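PDB 5M45: acetone carboxylase alpha subunit from Xanthobacter autotrophicus Py2, which belongs to the hydantoinase B/oxoprolinase family of enzymes and holds a manganese ion in the interior of its fold, within an assembly of six protein chains. Local coordinates for residues 87-92 with 454-459; 150-155 with 184-189; 195-200 with 395-400; 219-224 with 229-234. All blocks are in the same frame, centred on the assembly; numbering follows the deposited sequence.

Contact 1: residues 87-92 with 454-459; sequences EGELCF and NSFECA
E89 lays its CG against the phenyl ring of F456, and this is the tight part of the contact. E89 CG sits 3.7 Å from F456 CE2 and about as far from CD2, approaching the ring at a slant. The chain of E89 then bends at chi2 (-51°), and the carboxylate plane lies 26° from that of the ring, with E89 OE1 3.9 Å from F456 CD2. E89 is the centre of an inverse gamma turn, closed by the weak L90 N to G88 O bond. The other carboxylate oxygen, OE2, takes a hydrogen bond from N480 ND2, which fixes the end of the side chain.

The rest is looser. E87 brings CG no nearer than 4.2 Å to F456 CB, and the methyl of A459 stands 4.0 Å from E89 OE1. There is no solvent side as such, since all four touching residues are buried. On the 454-459 side an ST turn, S455 OG accepting from E457 N at 3.1 Å, shapes the loop, and E457 is moored by salt bridges to R502 and R524.

The contact joins the turn that leads into strand 90-95 to the loop after strand 450-454. F456 also meets the manganese ligand H175 edge-to-face. I83 of helix 82-85 touches both E89 and F456, and W491 of helix 488-494 packs on both E87 and F456.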
loop_
_atom_site.group_PDB
_atom_site.type_symbol
_atom_site.label_atom_id
_atom_site.label_comp_id
_atom_site.label_asym_id
_atom_site.label_seq_id
_atom_site.Cartn_x
_atom_site.Cartn_y
_atom_site.Cartn_z
ATOM N N GLU A 87 10.521 -25.891 3.540
ATOM C CA GLU A 87 11.462 -25.269 4.490
ATOM C C GLU A 87 10.925 -25.041 5.920
ATOM O O GLU A 87 11.718 -24.904 6.841
ATOM C CB GLU A 87 11.965 -23.925 3.980
ATOM C CG GLU A 87 13.282 -23.954 3.235
ATOM C CD GLU A 87 13.168 -24.763 2.017
ATOM O OE1 GLU A 87 13.698 -25.910 2.092
ATOM O OE2 GLU A 87 12.485 -24.251 1.053
ATOM N N GLY A 88 9.605 -24.947 6.093
ATOM C CA GLY A 88 9.034 -24.771 7.416
ATOM C C GLY A 88 9.232 -23.379 8.023
ATOM O O GLY A 88 9.341 -23.252 9.263
ATOM N N GLU A 89 9.232 -22.344 7.180
ATOM C CA GLU A 89 9.349 -20.944 7.672
ATOM C C GLU A 89 7.979 -20.422 8.131
ATOM O O GLU A 89 7.347 -19.580 7.478
ATOM C CB GLU A 89 10.038 -20.022 6.651
ATOM C CG GLU A 89 11.302 -20.578 5.970
ATOM C CD GLU A 89 12.372 -21.143 6.885
ATOM O OE1 GLU A 89 13.319 -21.769 6.363
ATOM O OE2 GLU A 89 12.313 -20.958 8.147
ATOM N N LEU A 90 7.504 -21.015 9.233
ATOM C CA LEU A 90 6.247 -20.666 9.905
ATOM C C LEU A 90 6.393 -20.969 11.395
ATOM O O LEU A 90 7.333 -21.656 11.800
ATOM C CB LEU A 90 5.017 -21.392 9.297
ATOM C CG LEU A 90 4.746 -22.858 9.637
ATOM C CD1 LEU A 90 3.337 -23.266 9.205
ATOM C CD2 LEU A 90 5.792 -23.792 9.045
ATOM N N CYS A 91 5.471 -20.438 12.190
ATOM C CA CYS A 91 5.510 -20.597 13.676
ATOM C C CYS A 91 4.112 -20.368 14.249
ATOM O O CYS A 91 3.390 -19.486 13.771
ATOM C CB CYS A 91 6.500 -19.609 14.265
ATOM S SG CYS A 91 6.689 -19.575 16.061
ATOM N N PHE A 92 3.742 -21.154 15.265
ATOM C CA PHE A 92 2.510 -20.956 16.044
ATOM C C PHE A 92 2.819 -20.848 17.540
ATOM O O PHE A 92 3.634 -21.630 18.077
ATOM C CB PHE A 92 1.515 -22.098 15.818
ATOM C CG PHE A 92 0.965 -22.138 14.410
ATOM C CD1 PHE A 92 -0.078 -21.290 14.028
ATOM C CD2 PHE A 92 1.511 -22.981 13.455
ATOM C CE1 PHE A 92 -0.566 -21.302 12.730
ATOM C CE2 PHE A 92 1.009 -23.011 12.157
ATOM C CZ PHE A 92 -0.019 -22.170 11.791
ATOM N N ASN A 454 11.954 -15.700 -4.454
ATOM C CA ASN A 454 12.756 -15.362 -3.289
ATOM C C ASN A 454 13.313 -16.661 -2.703
ATOM O O ASN A 454 12.663 -17.292 -1.872
ATOM C CB ASN A 454 11.942 -14.598 -2.243
ATOM C CG ASN A 454 12.828 -13.988 -1.147
ATOM O OD1 ASN A 454 13.147 -12.813 -1.183
ATOM N ND2 ASN A 454 13.215 -14.803 -0.159
ATOM N N SER A 455 14.507 -17.062 -3.149
ATOM C CA SER A 455 15.058 -18.352 -2.766
ATOM C C SER A 455 15.461 -18.387 -1.293
ATOM O O SER A 455 16.187 -17.460 -0.802
ATOM C CB SER A 455 16.308 -18.698 -3.593
ATOM O OG SER A 455 16.850 -19.919 -3.144
ATOM N N PHE A 456 15.057 -19.469 -0.614
ATOM C CA PHE A 456 15.485 -19.750 0.773
ATOM C C PHE A 456 16.667 -20.760 0.848
ATOM O O PHE A 456 16.874 -21.413 1.877
ATOM C CB PHE A 456 14.280 -20.154 1.661
ATOM C CG PHE A 456 13.662 -18.985 2.413
ATOM C CD1 PHE A 456 12.913 -18.028 1.748
ATOM C CD2 PHE A 456 13.811 -18.858 3.803
ATOM C CE1 PHE A 456 12.357 -16.958 2.426
ATOM C CE2 PHE A 456 13.278 -17.800 4.469
ATOM C CZ PHE A 456 12.527 -16.848 3.800
ATOM N N GLU A 457 17.505 -20.793 -0.193
ATOM C CA GLU A 457 18.791 -21.498 -0.121
ATOM C C GLU A 457 19.635 -20.913 1.029
ATOM O O GLU A 457 20.370 -21.673 1.630
ATOM C CB GLU A 457 19.569 -21.460 -1.465
ATOM C CG GLU A 457 19.028 -22.471 -2.476
ATOM C CD GLU A 457 19.876 -22.653 -3.726
ATOM O OE1 GLU A 457 20.558 -21.710 -4.204
ATOM O OE2 GLU A 457 19.845 -23.805 -4.245
ATOM N N CYS A 458 19.483 -19.614 1.367
ATOM C CA CYS A 458 20.247 -19.012 2.459
ATOM C C CYS A 458 19.588 -19.186 3.852
ATOM O O CYS A 458 19.909 -18.440 4.808
ATOM C CB CYS A 458 20.622 -17.546 2.183
ATOM S SG CYS A 458 19.203 -16.500 1.726
ATOM N N ALA A 459 18.708 -20.186 3.963
ATOM C CA ALA A 459 18.440 -20.867 5.209
ATOM C C ALA A 459 19.559 -21.808 5.632
ATOM O O ALA A 459 19.544 -22.276 6.790
ATOM C CB ALA A 459 17.095 -21.650 5.138
#

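Contact 2: residues 150-155 with 184-189; sequences HPCDIH and PGSMAT. With MN (manganese (II) ion), chain M.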
loop_
_atom_site.group_PDB
_atom_site.type_symbol
_atom_site.label_atom_id
_atom_site.label_comp_id
_atom_site.label_asym_id
_atom_site.label_seq_id
_atom_site.Cartn_x
_atom_site.Cartn_y
_atom_site.Cartn_z
ATOM N N HIS A 150 9.514 -7.480 9.107
ATOM C CA HIS A 150 9.311 -6.887 7.773
ATOM C C HIS A 150 7.929 -7.257 7.251
ATOM O O HIS A 150 7.310 -8.177 7.782
ATOM C CB HIS A 150 10.434 -7.280 6.758
ATOM C CG HIS A 150 10.555 -8.745 6.458
ATOM N ND1 HIS A 150 11.343 -9.217 5.437
ATOM C CD2 HIS A 150 9.995 -9.841 7.021
ATOM C CE1 HIS A 150 11.323 -10.542 5.427
ATOM N NE2 HIS A 150 10.512 -10.944 6.378
ATOM N N PRO A 151 7.437 -6.555 6.219
ATOM C CA PRO A 151 6.073 -6.835 5.728
ATOM C C PRO A 151 5.786 -8.275 5.252
ATOM O O PRO A 151 4.669 -8.763 5.450
ATOM C CB PRO A 151 5.885 -5.821 4.602
ATOM C CG PRO A 151 6.794 -4.667 4.997
ATOM C CD PRO A 151 8.011 -5.340 5.575
ATOM N N CYS A 152 6.774 -8.994 4.715
ATOM C CA CYS A 152 6.558 -10.365 4.281
ATOM C C CYS A 152 6.253 -11.423 5.378
ATOM O O CYS A 152 5.851 -12.556 5.047
ATOM C CB CYS A 152 7.680 -10.847 3.373
ATOM S SG CYS A 152 7.531 -10.177 1.691
ATOM N N ASP A 153 6.461 -11.084 6.663
ATOM C CA ASP A 153 6.043 -11.963 7.732
ATOM C C ASP A 153 4.628 -11.573 8.195
ATOM O O ASP A 153 4.458 -10.603 8.955
ATOM C CB ASP A 153 7.039 -11.963 8.871
ATOM C CG ASP A 153 8.355 -12.602 8.489
ATOM O OD1 ASP A 153 8.382 -13.405 7.516
ATOM O OD2 ASP A 153 9.398 -12.321 9.137
ATOM N N ILE A 154 3.637 -12.315 7.731
ATOM C CA ILE A 154 2.252 -11.992 8.014
ATOM C C ILE A 154 1.747 -12.769 9.240
ATOM O O ILE A 154 1.903 -14.017 9.306
ATOM C CB ILE A 154 1.329 -12.341 6.811
ATOM C CG1 ILE A 154 1.863 -11.743 5.484
ATOM C CG2 ILE A 154 -0.099 -11.912 7.102
ATOM C CD1 ILE A 154 1.874 -10.234 5.437
ATOM N N HIS A 155 1.146 -12.040 10.181
ATOM C CA HIS A 155 0.520 -12.621 11.382
ATOM C C HIS A 155 -1.017 -12.756 11.239
ATOM O O HIS A 155 -1.668 -11.818 10.766
ATOM C CB HIS A 155 0.745 -11.775 12.654
ATOM C CG HIS A 155 2.128 -11.242 12.824
ATOM N ND1 HIS A 155 2.384 -10.091 13.542
ATOM C CD2 HIS A 155 3.332 -11.711 12.418
ATOM C CE1 HIS A 155 3.695 -9.865 13.555
ATOM N NE2 HIS A 155 4.287 -10.833 12.869
ATOM N N PRO A 184 10.648 -6.761 -6.790
ATOM C CA PRO A 184 9.998 -8.068 -6.798
ATOM C C PRO A 184 10.758 -9.146 -6.049
ATOM O O PRO A 184 11.647 -9.794 -6.599
ATOM C CB PRO A 184 9.937 -8.416 -8.288
ATOM C CG PRO A 184 11.148 -7.755 -8.875
ATOM C CD PRO A 184 11.309 -6.480 -8.081
ATOM N N GLY A 185 10.383 -9.348 -4.801
ATOM C CA GLY A 185 11.005 -10.316 -3.893
ATOM C C GLY A 185 10.545 -10.037 -2.464
ATOM O O GLY A 185 9.801 -9.065 -2.229
ATOM N N SER A 186 11.007 -10.853 -1.508
ATOM C CA SER A 186 10.699 -10.641 -0.081
ATOM C C SER A 186 11.639 -9.626 0.563
ATOM O O SER A 186 11.203 -8.814 1.382
ATOM C CB SER A 186 10.781 -11.943 0.717
ATOM O OG SER A 186 10.190 -13.075 0.090
ATOM N N MET A 187 12.924 -9.681 0.190
ATOM C CA MET A 187 14.003 -8.865 0.775
ATOM C C MET A 187 14.371 -7.723 -0.181
ATOM O O MET A 187 15.512 -7.558 -0.612
ATOM C CB MET A 187 15.234 -9.749 1.022
ATOM C CG MET A 187 14.983 -11.090 1.687
ATOM S SD MET A 187 13.961 -11.039 3.194
ATOM C CE MET A 187 14.105 -12.752 3.662
ATOM N N ALA A 188 13.341 -6.954 -0.535
ATOM C CA ALA A 188 13.346 -6.153 -1.743
ATOM C C ALA A 188 14.170 -4.857 -1.615
ATOM O O ALA A 188 14.308 -4.293 -0.515
ATOM C CB ALA A 188 11.914 -5.803 -2.087
ATOM N N THR A 189 14.713 -4.442 -2.760
ATOM C CA THR A 189 15.379 -3.171 -2.960
ATOM C C THR A 189 14.589 -2.377 -4.013
ATOM O O THR A 189 13.804 -2.963 -4.767
ATOM C CB THR A 189 16.797 -3.344 -3.499
ATOM O OG1 THR A 189 16.743 -4.053 -4.750
ATOM C CG2 THR A 189 17.652 -4.132 -2.527
HETATM MN MN MN M . 10.287 -13.224 6.782
HETATM O O HOH W 1 9.143 -7.801 3.283
#
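H150 and M187 meet at the manganese site, where a type I beta turn from H150 to D153 brings two metal ligands of one short segment together. Metal bonds come first: H150 NE2 binds the manganese ion at 2.3 Å and D153 OD1 at 2.0 Å, while H175 completes the trio of protein ligands. D153 OD2 stands 2.7 Å from the manganese ion, so the carboxylate approaches it unequally. The second ring nitrogen of H150, ND1, is hydrogen-bonded to S398 O, so the ring is held at both nitrogens and its rotation is fixed.

The sulfur-aromatic contact comes from the 184-189 loop. M187 bends at chi2 (-49°), which carries SD round to the rim of the H150 ring, close to its plane and 3.5 Å from CE1. C152 CB covers part of one face of the same ring. Farther along, ordinary van der Waals packing sets C152 SG 3.7 Å from S186 CA. S186 belongs to the second shell of the metal site, its hydroxyl being hydrogen-bonded to I177 O and to NE2 of the ligand H175.

Water makes the polar link between the two backbones. One molecule accepts from C152 N at 3.0 Å and donates to S186 O, also at 3.0 Å.

Contact 3: residues 195-200 with 395-400; sequences FGDGYS and VAFSYS
D197 reaches F397 and S398 because its CG is swung trans to the main-chain nitrogen (chi1 -167°), while the S398 hydroxyl, lying beside its own backbone N, turns in to meet it. The result is a loop-to-loop junction in which one aspartate carboxylate gathers two consecutive backbone N-H groups and a serine hydroxyl. D197 itself sits between two glycines, G196 and G198, both with positive phi.

The two oxygens work differently. OD2 takes the F397 N-H at 2.9 Å in a fairly straight bond (161°), the donor sitting above the carboxylate plane. OD1 is gripped twice across the contact: S398 N comes in at 3.1 Å on the syn lone pair, whereas S398 OG donates at 2.7 Å from well out of the plane, by 56°. Q191 NE2 adds a further bond to OD1. With four donors around it, the buried carboxylate is well satisfied, and the N-H dipoles would be expected to steady its negative charge.

The junction ties the loop leading to strand 204-208 to the one preceding helix 401-422. Nearby, F195 packs on G180, and S200 on M223, of a second subunit. Carbon atoms also lie against the carboxylate oxygens: the A396 methyl rests 3.7 Å from D197 OD1, and F397 turns its ring edge to the carboxylate, CD2 4.0 Å from D197 OD2.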
loop_
_atom_site.group_PDB
_atom_site.type_symbol
_atom_site.label_atom_id
_atom_site.label_comp_id
_atom_site.label_asym_id
_atom_site.label_seq_id
_atom_site.Cartn_x
_atom_site.Cartn_y
_atom_site.Cartn_z
ATOM N N PHE A 195 6.742 4.147 1.894
ATOM C CA PHE A 195 5.965 4.365 0.659
ATOM C C PHE A 195 6.616 3.556 -0.498
ATOM O O PHE A 195 7.664 3.954 -1.045
ATOM C CB PHE A 195 5.846 5.862 0.397
ATOM C CG PHE A 195 5.538 6.670 1.637
ATOM C CD1 PHE A 195 4.398 6.388 2.404
ATOM C CD2 PHE A 195 6.378 7.690 2.057
ATOM C CE1 PHE A 195 4.134 7.099 3.569
ATOM C CE2 PHE A 195 6.078 8.418 3.230
ATOM C CZ PHE A 195 4.983 8.091 3.996
ATOM N N GLY A 196 6.034 2.393 -0.816
ATOM C CA GLY A 196 6.663 1.413 -1.734
ATOM C C GLY A 196 7.319 0.192 -1.072
ATOM O O GLY A 196 7.892 -0.646 -1.776
ATOM N N ASP A 197 7.242 0.079 0.265
ATOM C CA ASP A 197 7.904 -0.991 1.022
ATOM C C ASP A 197 6.985 -2.239 1.168
ATOM O O ASP A 197 7.375 -3.212 1.809
ATOM C CB ASP A 197 8.325 -0.470 2.411
ATOM C CG ASP A 197 9.300 -1.395 3.155
ATOM O OD1 ASP A 197 10.293 -1.934 2.542
ATOM O OD2 ASP A 197 9.116 -1.550 4.392
ATOM N N GLY A 198 5.790 -2.203 0.570
ATOM C CA GLY A 198 4.868 -3.340 0.631
ATOM C C GLY A 198 3.533 -3.022 1.323
ATOM O O GLY A 198 3.404 -2.043 2.057
ATOM N N TYR A 199 2.555 -3.864 1.059
ATOM C CA TYR A 199 1.220 -3.847 1.714
ATOM C C TYR A 199 1.408 -4.026 3.240
ATOM O O TYR A 199 1.941 -5.042 3.678
ATOM C CB TYR A 199 0.386 -5.000 1.149
ATOM C CG TYR A 199 -1.113 -5.022 1.496
ATOM C CD1 TYR A 199 -1.957 -3.976 1.124
ATOM C CD2 TYR A 199 -1.682 -6.126 2.114
ATOM C CE1 TYR A 199 -3.344 -4.024 1.407
ATOM C CE2 TYR A 199 -3.052 -6.203 2.381
ATOM C CZ TYR A 199 -3.884 -5.145 2.032
ATOM O OH TYR A 199 -5.269 -5.230 2.282
ATOM N N SER A 200 1.007 -3.016 4.021
ATOM C CA SER A 200 1.249 -2.967 5.472
ATOM C C SER A 200 -0.098 -2.863 6.188
ATOM O O SER A 200 -0.887 -1.940 5.919
ATOM C CB SER A 200 2.152 -1.789 5.871
ATOM O OG SER A 200 2.560 -1.860 7.260
ATOM N N VAL A 395 10.550 5.137 7.746
ATOM C CA VAL A 395 11.613 4.179 7.453
ATOM C C VAL A 395 11.047 2.917 6.747
ATOM O O VAL A 395 9.881 2.511 7.009
ATOM C CB VAL A 395 12.467 3.792 8.684
ATOM C CG1 VAL A 395 13.179 5.032 9.237
ATOM C CG2 VAL A 395 11.650 3.106 9.766
ATOM N N ALA A 396 11.883 2.327 5.884
ATOM C CA ALA A 396 11.574 1.044 5.238
ATOM C C ALA A 396 12.281 -0.147 5.936
ATOM O O ALA A 396 13.356 0.016 6.557
ATOM C CB ALA A 396 11.967 1.105 3.775
ATOM N N PHE A 397 11.669 -1.319 5.805
ATOM C CA PHE A 397 12.012 -2.532 6.557
ATOM C C PHE A 397 12.159 -3.839 5.733
ATOM O O PHE A 397 12.464 -4.876 6.338
ATOM C CB PHE A 397 10.891 -2.833 7.576
ATOM C CG PHE A 397 10.581 -1.734 8.561
ATOM C CD1 PHE A 397 11.226 -1.687 9.779
ATOM C CD2 PHE A 397 9.566 -0.810 8.297
ATOM C CE1 PHE A 397 10.880 -0.697 10.727
ATOM C CE2 PHE A 397 9.194 0.146 9.243
ATOM C CZ PHE A 397 9.855 0.206 10.464
ATOM N N SER A 398 11.916 -3.841 4.425
ATOM C CA SER A 398 11.781 -5.143 3.694
ATOM C C SER A 398 12.928 -6.127 3.938
ATOM O O SER A 398 12.699 -7.335 3.897
ATOM C CB SER A 398 11.622 -4.960 2.168
ATOM O OG SER A 398 10.298 -4.536 1.826
ATOM N N TYR A 399 14.157 -5.632 4.114
ATOM C CA TYR A 399 15.309 -6.485 4.401
ATOM C C TYR A 399 16.045 -6.073 5.701
ATOM O O TYR A 399 17.274 -5.917 5.746
ATOM C CB TYR A 399 16.252 -6.648 3.197
ATOM C CG TYR A 399 17.288 -7.736 3.466
ATOM C CD1 TYR A 399 16.930 -8.947 4.011
ATOM C CD2 TYR A 399 18.633 -7.514 3.203
ATOM C CE1 TYR A 399 17.885 -9.935 4.291
ATOM C CE2 TYR A 399 19.608 -8.487 3.487
ATOM C CZ TYR A 399 19.236 -9.677 4.044
ATOM O OH TYR A 399 20.181 -10.644 4.355
ATOM N N SER A 400 15.219 -5.917 6.741
ATOM C CA SER A 400 15.639 -5.657 8.124
ATOM C C SER A 400 16.844 -6.517 8.551
ATOM O O SER A 400 17.761 -6.066 9.261
ATOM C CB SER A 400 14.466 -6.019 9.054
ATOM O OG SER A 400 14.563 -5.145 10.129
#

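Contact 4: residues 219-224 with 229-234; sequences ESQRMV and YWMLDE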
loop_
_atom_site.group_PDB
_atom_site.type_symbol
_atom_site.label_atom_id
_atom_site.label_comp_id
_atom_site.label_asym_id
_atom_site.label_seq_id
_atom_site.Cartn_x
_atom_site.Cartn_y
_atom_site.Cartn_z
ATOM N N GLU A 219 -9.124 -7.004 -1.771
ATOM C CA GLU A 219 -8.076 -5.985 -1.684
ATOM C C GLU A 219 -6.689 -6.569 -1.543
ATOM O O GLU A 219 -5.773 -6.261 -2.343
ATOM C CB GLU A 219 -8.378 -5.027 -0.526
ATOM C CG GLU A 219 -7.457 -3.829 -0.451
ATOM C CD GLU A 219 -7.734 -2.986 0.810
ATOM O OE1 GLU A 219 -6.937 -3.182 1.749
ATOM O OE2 GLU A 219 -8.709 -2.164 0.871
ATOM N N SER A 220 -6.520 -7.397 -0.518
ATOM C CA SER A 220 -5.246 -8.030 -0.229
ATOM C C SER A 220 -4.693 -8.778 -1.432
ATOM O O SER A 220 -3.498 -8.624 -1.773
ATOM C CB SER A 220 -5.342 -8.924 1.040
ATOM O OG SER A 220 -6.256 -9.997 0.902
ATOM N N GLN A 221 -5.557 -9.512 -2.120
ATOM C CA GLN A 221 -5.131 -10.381 -3.211
ATOM C C GLN A 221 -4.602 -9.636 -4.436
ATOM O O GLN A 221 -3.787 -10.203 -5.175
ATOM C CB GLN A 221 -6.269 -11.352 -3.582
ATOM C CG GLN A 221 -6.405 -12.416 -2.463
ATOM C CD GLN A 221 -7.722 -13.188 -2.462
ATOM O OE1 GLN A 221 -8.481 -13.209 -3.438
ATOM N NE2 GLN A 221 -8.016 -13.808 -1.334
ATOM N N ARG A 222 -5.049 -8.401 -4.658
ATOM C CA ARG A 222 -4.593 -7.560 -5.781
ATOM C C ARG A 222 -3.429 -6.597 -5.415
ATOM O O ARG A 222 -2.913 -5.889 -6.298
ATOM C CB ARG A 222 -5.743 -6.764 -6.387
ATOM C CG ARG A 222 -6.266 -5.613 -5.520
ATOM C CD ARG A 222 -7.582 -5.015 -6.063
ATOM N NE ARG A 222 -8.609 -6.036 -6.173
ATOM C CZ ARG A 222 -9.699 -5.992 -6.944
ATOM N NH1 ARG A 222 -10.493 -7.074 -6.990
ATOM N NH2 ARG A 222 -10.049 -4.895 -7.611
ATOM N N MET A 223 -2.991 -6.598 -4.156
ATOM C CA MET A 223 -1.862 -5.778 -3.745
ATOM C C MET A 223 -0.523 -6.558 -3.690
ATOM O O MET A 223 0.489 -6.009 -3.190
ATOM C CB MET A 223 -2.155 -5.126 -2.369
ATOM C CG MET A 223 -3.312 -4.123 -2.343
ATOM S SD MET A 223 -3.375 -2.950 -3.700
ATOM C CE MET A 223 -1.858 -1.998 -3.429
ATOM N N VAL A 224 -0.516 -7.789 -4.192
ATOM C CA VAL A 224 0.676 -8.654 -4.250
ATOM C C VAL A 224 0.804 -9.279 -5.658
ATOM O O VAL A 224 -0.156 -9.347 -6.419
ATOM C CB VAL A 224 0.664 -9.760 -3.140
ATOM C CG1 VAL A 224 0.410 -9.157 -1.753
ATOM C CG2 VAL A 224 -0.340 -10.879 -3.409
ATOM N N TYR A 229 -0.220 -18.057 -3.983
ATOM C CA TYR A 229 0.685 -18.456 -2.894
ATOM C C TYR A 229 0.305 -17.740 -1.602
ATOM O O TYR A 229 0.208 -18.374 -0.548
ATOM C CB TYR A 229 2.158 -18.190 -3.279
ATOM C CG TYR A 229 2.613 -19.009 -4.480
ATOM C CD1 TYR A 229 2.504 -18.479 -5.770
ATOM C CD2 TYR A 229 3.191 -20.277 -4.325
ATOM C CE1 TYR A 229 2.888 -19.214 -6.894
ATOM C CE2 TYR A 229 3.603 -21.011 -5.417
ATOM C CZ TYR A 229 3.479 -20.466 -6.700
ATOM O OH TYR A 229 3.871 -21.197 -7.796
ATOM N N TRP A 230 0.036 -16.433 -1.715
ATOM C CA TRP A 230 -0.539 -15.604 -0.622
ATOM C C TRP A 230 -1.808 -16.247 0.007
ATOM O O TRP A 230 -1.931 -16.339 1.227
ATOM C CB TRP A 230 -0.866 -14.164 -1.142
ATOM C CG TRP A 230 -1.708 -13.361 -0.226
ATOM C CD1 TRP A 230 -3.072 -13.392 -0.134
ATOM C CD2 TRP A 230 -1.258 -12.442 0.790
ATOM N NE1 TRP A 230 -3.501 -12.535 0.853
ATOM C CE2 TRP A 230 -2.408 -11.952 1.445
ATOM C CE3 TRP A 230 -0.001 -11.993 1.208
ATOM C CZ2 TRP A 230 -2.346 -11.002 2.482
ATOM C CZ3 TRP A 230 0.068 -11.019 2.229
ATOM C CH2 TRP A 230 -1.122 -10.557 2.865
ATOM N N MET A 231 -2.733 -16.654 -0.855
ATOM C CA MET A 231 -4.041 -17.210 -0.430
ATOM C C MET A 231 -3.865 -18.499 0.406
ATOM O O MET A 231 -4.487 -18.649 1.481
ATOM C CB MET A 231 -4.965 -17.468 -1.632
ATOM C CG MET A 231 -5.516 -16.180 -2.274
ATOM S SD MET A 231 -6.376 -16.435 -3.851
ATOM C CE MET A 231 -7.872 -17.140 -3.213
ATOM N N LEU A 232 -2.986 -19.405 -0.071
ATOM C CA LEU A 232 -2.773 -20.649 0.645
ATOM C C LEU A 232 -1.934 -20.458 1.944
ATOM O O LEU A 232 -2.112 -21.220 2.912
ATOM C CB LEU A 232 -2.232 -21.756 -0.279
ATOM C CG LEU A 232 -3.279 -22.258 -1.296
ATOM C CD1 LEU A 232 -2.659 -23.005 -2.464
ATOM C CD2 LEU A 232 -4.338 -23.122 -0.632
ATOM N N ASP A 233 -1.031 -19.466 1.978
ATOM C CA ASP A 233 -0.336 -19.107 3.228
ATOM C C ASP A 233 -1.330 -18.594 4.295
ATOM O O ASP A 233 -1.201 -18.905 5.492
ATOM C CB ASP A 233 0.817 -18.094 2.983
ATOM C CG ASP A 233 2.036 -18.737 2.263
ATOM O OD1 ASP A 233 2.164 -19.997 2.218
ATOM O OD2 ASP A 233 2.906 -17.985 1.724
ATOM N N GLU A 234 -2.352 -17.855 3.860
ATOM C CA GLU A 234 -3.379 -17.398 4.770
ATOM C C GLU A 234 -4.212 -18.558 5.364
ATOM O O GLU A 234 -4.481 -18.583 6.571
ATOM C CB GLU A 234 -4.269 -16.323 4.116
ATOM C CG GLU A 234 -5.487 -15.894 4.944
ATOM C CD GLU A 234 -6.169 -14.653 4.378
ATOM O OE1 GLU A 234 -6.574 -14.682 3.187
ATOM O OE2 GLU A 234 -6.293 -13.657 5.137
HETATM O O HOH W 2 -6.422 -12.804 1.272
#
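W230 and V224 pack where a short loop joins helix 214-222 to helix 227-255. The indole is thrown out from its helix with CG trans to the backbone N (chi1 167°), toward 219-224. V224 CG1 lies over one face, toward the rim, 4.1 Å from W230 CE3, and V224 CG2 reaches W230 CB at 4.0 Å. From the preceding helix, S220 CB comes up to W230 CZ2 at 3.9 Å.

Q221 runs extended beyond CG and crosses M231 at about a right angle, its amide NE2 3.6 Å from M231 CG. M231 bends at chi3 (75°), which turns CE back to the Q221 amide, 3.8 Å from NE2; SD lies against Q221 CD. Farther out, M231 packs on P766 of a second subunit.

The polar ends converge on one water lying in the plane of the indole. It accepts from W230 NE1 and Q221 NE2 and donates to S220 OG and E234 OE1, so all four of its bonds are used. S220 OG reaches it from between its own backbone N and carbonyl carbon (chi1 62°), and is also hydrogen-bonded to W216 O one helical turn back. The shortest of the four, water to E234 OE1, measures 2.7 Å.

In the fold
Contact 1, joining residues 362 apart, encloses the other three along the chain; contact 2 closes before contact 3 opens, and contact 4 lies inside the loop of contact 3. Contacts 2 and 3 have centres about 7 Å apart, with contact 1 about 12 Å and contact 4 about 13 Å from contact 2. Strands 90-95 and 153-162 put contacts 1 and 2 on the same seven-stranded antiparallel sheet. Hydrogen bonds join N454 OD1 to S186 N (2.9 Å), H150 ND1 to S398 O, and Y199 OH to E219 OE1 (2.7 Å), while I154 packs on W230. The metal site is connected to contacts 3 and 4, both of which touch the second subunit.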